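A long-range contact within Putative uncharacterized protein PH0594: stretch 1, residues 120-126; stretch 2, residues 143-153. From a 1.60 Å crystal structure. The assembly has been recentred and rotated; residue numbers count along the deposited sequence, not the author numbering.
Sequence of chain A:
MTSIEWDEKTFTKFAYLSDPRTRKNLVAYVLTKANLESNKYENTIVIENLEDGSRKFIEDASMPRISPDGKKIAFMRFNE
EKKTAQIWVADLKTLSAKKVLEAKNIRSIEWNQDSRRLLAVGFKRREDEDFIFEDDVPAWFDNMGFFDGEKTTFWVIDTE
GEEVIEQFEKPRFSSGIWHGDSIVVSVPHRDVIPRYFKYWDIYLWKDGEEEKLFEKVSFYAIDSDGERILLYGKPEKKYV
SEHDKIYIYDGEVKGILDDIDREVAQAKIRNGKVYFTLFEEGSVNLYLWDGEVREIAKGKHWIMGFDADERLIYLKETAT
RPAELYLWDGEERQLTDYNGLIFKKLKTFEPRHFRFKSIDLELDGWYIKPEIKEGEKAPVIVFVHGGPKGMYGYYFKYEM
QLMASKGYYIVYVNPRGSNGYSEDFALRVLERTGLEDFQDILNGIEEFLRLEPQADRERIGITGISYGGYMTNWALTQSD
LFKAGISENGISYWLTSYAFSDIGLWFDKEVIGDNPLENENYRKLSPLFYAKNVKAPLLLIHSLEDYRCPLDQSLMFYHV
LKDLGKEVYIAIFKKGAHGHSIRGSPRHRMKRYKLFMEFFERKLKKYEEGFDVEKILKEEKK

Stretch 1, residues 120-126: AVGFKRR
Stretch 2 143-153: NMGFFDGEKTT

Residues 120-124 form an extended strand that runs antiparallel to strand 151-153, their axes inclined at 148° and approaching to 4.2 Å. Gly122 pairs with Thr153 and Lys124 with Lys151 as hydrogen-bonded pairs (CA-CA 5.0 and 5.5 Å); between them Phe123 faces Thr152 as a non-hydrogen-bonded pair, CA-CA 4.4 Å. Four backbone hydrogen bonds fix this register: Gly122 N to Thr153 O, 2.8 Å; Thr153 N to Gly122 O, 2.9 Å; Lys124 N to Lys151 O, 3.0 Å; and Lys151 N to Lys124 O, 2.9 Å. Stretch 2 enters the strand through a type I' turn from Phe147 to Glu150, closed by Glu150 N to Phe147 O at 2.9 Å. Asp148 (phi/psi 53/44) and Gly149 (76/19) occupy its left-handed positions, and Arg126 N donates a hydrogen bond to Asp148 O at 2.9 Å.

Arg125 (m, t, t; chi4 167°) dominates the side-chain contacts. Arg125 NE and NH2 each donate to Glu150 OE1 at 2.8 Å within a salt bridge, with Glu150 t, t and chi3 -44°. Arg125 NH2 also donates to Met144 O at 2.8 Å, so the planar guanidinium joins a carboxylate and a backbone carbonyl near its plane. Arg126 (m, t, t) lays NH2 3.3 Å from Gly149 CA; a CB on Gly149 would clash with that nitrogen, and positive phi also favours glycine.

Phe123 (p, chi2 -86°) shares a sheet face with Thr152 (m); Phe123 CB lies 3.6 Å from Glu150 OE2. The Thr152 methyl gives apolar contact, CG2 3.6 Å from CG1 of Val121 (t). On the other face, an ideal CB on Gly122 would sit a tight 3.3 Å from Thr153 OG1. Lys124 (p, t, t; chi4 19°) packs its aliphatic CG 3.6 Å from Thr153 CG2, and Lys124 NZ lies 3.8 Å from CB of Lys151 (m, m; modelled to CD). Thr153 (p) combines that methyl with a hydroxyl, whose OG1 hydrogen-bonds water 1 at 2.9 Å and water 2 at 2.7 Å; these waters donate to Ala120 O (3.2 Å) and Phe123 O (2.8 Å), respectively.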

# COMPACT_ATOMS: atom_id res chain seq x y z
N ALA A 120 -4.18 35.57 8.06
CA ALA A 120 -4.58 34.25 8.59
C ALA A 120 -4.25 34.24 10.06
O ALA A 120 -3.12 34.56 10.49
CB ALA A 120 -3.85 33.15 7.87
N VAL A 121 -5.13 33.70 10.88
CA VAL A 121 -4.94 33.54 12.30
C VAL A 121 -5.07 32.08 12.60
O VAL A 121 -5.98 31.41 12.11
CB VAL A 121 -5.92 34.39 13.09
CG1 VAL A 121 -5.68 34.19 14.65
CG2 VAL A 121 -5.93 35.85 12.64
N GLY A 122 -4.09 31.56 13.31
CA GLY A 122 -4.03 30.15 13.64
C GLY A 122 -3.42 29.93 14.98
O GLY A 122 -3.49 30.76 15.88
N PHE A 123 -2.83 28.74 15.19
CA PHE A 123 -2.26 28.44 16.49
C PHE A 123 -1.08 27.46 16.34
O PHE A 123 -0.95 26.81 15.25
CB PHE A 123 -3.31 27.86 17.43
CG PHE A 123 -3.90 26.56 16.97
CD1 PHE A 123 -5.00 26.52 16.10
CD2 PHE A 123 -3.34 25.36 17.37
CE1 PHE A 123 -5.55 25.26 15.69
CE2 PHE A 123 -3.88 24.13 16.98
CZ PHE A 123 -4.98 24.09 16.16
N LYS A 124 -0.27 27.34 17.41
CA LYS A 124 0.81 26.41 17.44
C LYS A 124 0.91 25.89 18.85
O LYS A 124 0.66 26.63 19.79
CB LYS A 124 2.13 27.03 16.99
CG LYS A 124 2.69 28.25 17.71
CD LYS A 124 4.16 28.48 17.25
CE LYS A 124 4.73 29.90 17.38
NZ LYS A 124 4.03 30.83 18.30
N ARG A 125 1.30 24.62 18.98
CA ARG A 125 1.33 23.90 20.26
C ARG A 125 2.66 23.16 20.36
O ARG A 125 3.39 23.11 19.37
CB ARG A 125 0.18 22.91 20.28
CG ARG A 125 -1.16 23.51 20.22
CD ARG A 125 -2.28 22.49 20.34
NE ARG A 125 -3.57 23.14 20.37
CZ ARG A 125 -4.76 22.53 20.21
NH1 ARG A 125 -4.78 21.16 20.01
NH2 ARG A 125 -5.88 23.22 20.23
N ARG A 126 2.94 22.58 21.53
CA ARG A 126 4.22 21.88 21.81
C ARG A 126 4.32 20.62 20.97
O ARG A 126 5.37 20.32 20.40
CB ARG A 126 4.35 21.62 23.31
CG ARG A 126 4.77 22.78 24.19
CD ARG A 126 4.53 22.61 25.71
NE ARG A 126 5.12 23.78 26.36
CZ ARG A 126 4.53 24.54 27.29
NH1 ARG A 126 5.18 25.61 27.82
NH2 ARG A 126 3.29 24.24 27.71
N ASN A 143 -13.91 21.55 21.76
CA ASN A 143 -13.84 21.69 20.29
C ASN A 143 -12.47 22.20 19.81
O ASN A 143 -12.30 22.49 18.62
CB ASN A 143 -14.90 22.58 19.71
CG ASN A 143 -15.29 22.14 18.25
OD1 ASN A 143 -15.20 20.96 17.90
ND2 ASN A 143 -15.64 23.09 17.45
N MET A 144 -11.49 22.21 20.69
CA MET A 144 -10.11 22.60 20.39
C MET A 144 -9.13 21.57 20.82
O MET A 144 -8.08 21.50 20.20
CB MET A 144 -9.76 23.91 21.06
CG MET A 144 -10.56 25.04 20.57
SD MET A 144 -10.23 26.60 21.28
CE MET A 144 -11.40 27.53 20.24
N GLY A 145 -9.35 20.83 21.93
CA GLY A 145 -8.52 19.79 22.44
C GLY A 145 -7.67 20.24 23.66
O GLY A 145 -7.94 21.31 24.30
N PHE A 146 -6.63 19.51 23.94
CA PHE A 146 -5.64 19.96 24.95
C PHE A 146 -4.85 21.11 24.36
O PHE A 146 -4.35 21.02 23.21
CB PHE A 146 -4.69 18.86 25.42
CG PHE A 146 -5.34 17.83 26.26
CD1 PHE A 146 -5.97 16.72 25.69
CD2 PHE A 146 -5.43 18.01 27.63
CE1 PHE A 146 -6.55 15.72 26.47
CE2 PHE A 146 -6.06 17.05 28.42
CZ PHE A 146 -6.58 15.86 27.85
N PHE A 147 -4.67 22.19 25.13
CA PHE A 147 -3.90 23.28 24.58
C PHE A 147 -2.44 23.01 24.35
O PHE A 147 -1.85 23.56 23.42
CB PHE A 147 -4.07 24.54 25.48
CG PHE A 147 -5.36 25.33 25.21
CD1 PHE A 147 -6.22 25.73 26.25
CD2 PHE A 147 -5.60 25.79 23.95
CE1 PHE A 147 -7.29 26.50 25.98
CE2 PHE A 147 -6.69 26.62 23.66
CZ PHE A 147 -7.53 27.01 24.70
N ASP A 148 -1.80 22.24 25.21
CA ASP A 148 -0.42 21.90 24.99
C ASP A 148 0.49 23.13 24.75
O ASP A 148 1.25 23.12 23.80
CB ASP A 148 -0.38 20.88 23.86
CG ASP A 148 0.92 20.06 23.83
OD1 ASP A 148 1.66 19.96 24.83
OD2 ASP A 148 1.14 19.69 22.67
N GLY A 149 0.26 24.13 25.58
CA GLY A 149 1.07 25.34 25.52
C GLY A 149 0.69 26.26 24.33
O GLY A 149 1.50 27.10 24.01
N GLU A 150 -0.51 26.12 23.73
CA GLU A 150 -0.90 26.86 22.54
C GLU A 150 -0.58 28.37 22.63
O GLU A 150 -0.97 28.96 23.64
CB GLU A 150 -2.40 26.70 22.35
CG GLU A 150 -2.98 27.44 21.13
CD GLU A 150 -4.38 26.93 20.77
OE1 GLU A 150 -4.61 25.66 20.76
OE2 GLU A 150 -5.20 27.84 20.46
N LYS A 151 -0.07 28.87 21.51
CA LYS A 151 -0.02 30.31 21.26
C LYS A 151 -0.84 30.59 19.98
O LYS A 151 -0.94 29.69 19.18
CB LYS A 151 1.41 30.77 21.03
CG LYS A 151 2.28 30.48 22.25
CD LYS A 151 1.95 31.34 23.40
N THR A 152 -1.35 31.80 19.83
CA THR A 152 -1.98 32.25 18.62
C THR A 152 -0.94 32.75 17.63
O THR A 152 -0.03 33.50 18.02
CB THR A 152 -2.95 33.44 18.97
OG1 THR A 152 -3.84 33.00 20.06
CG2 THR A 152 -3.82 33.73 17.69
N THR A 153 -1.12 32.42 16.35
CA THR A 153 -0.24 32.87 15.30
C THR A 153 -0.97 33.73 14.32
O THR A 153 -2.14 33.47 14.00
CB THR A 153 0.40 31.60 14.56
OG1 THR A 153 -0.67 30.90 13.86
CG2 THR A 153 1.18 30.74 15.56
O HOH W 1 -1.42 31.95 11.26
O HOH W 2 0.02 28.40 13.12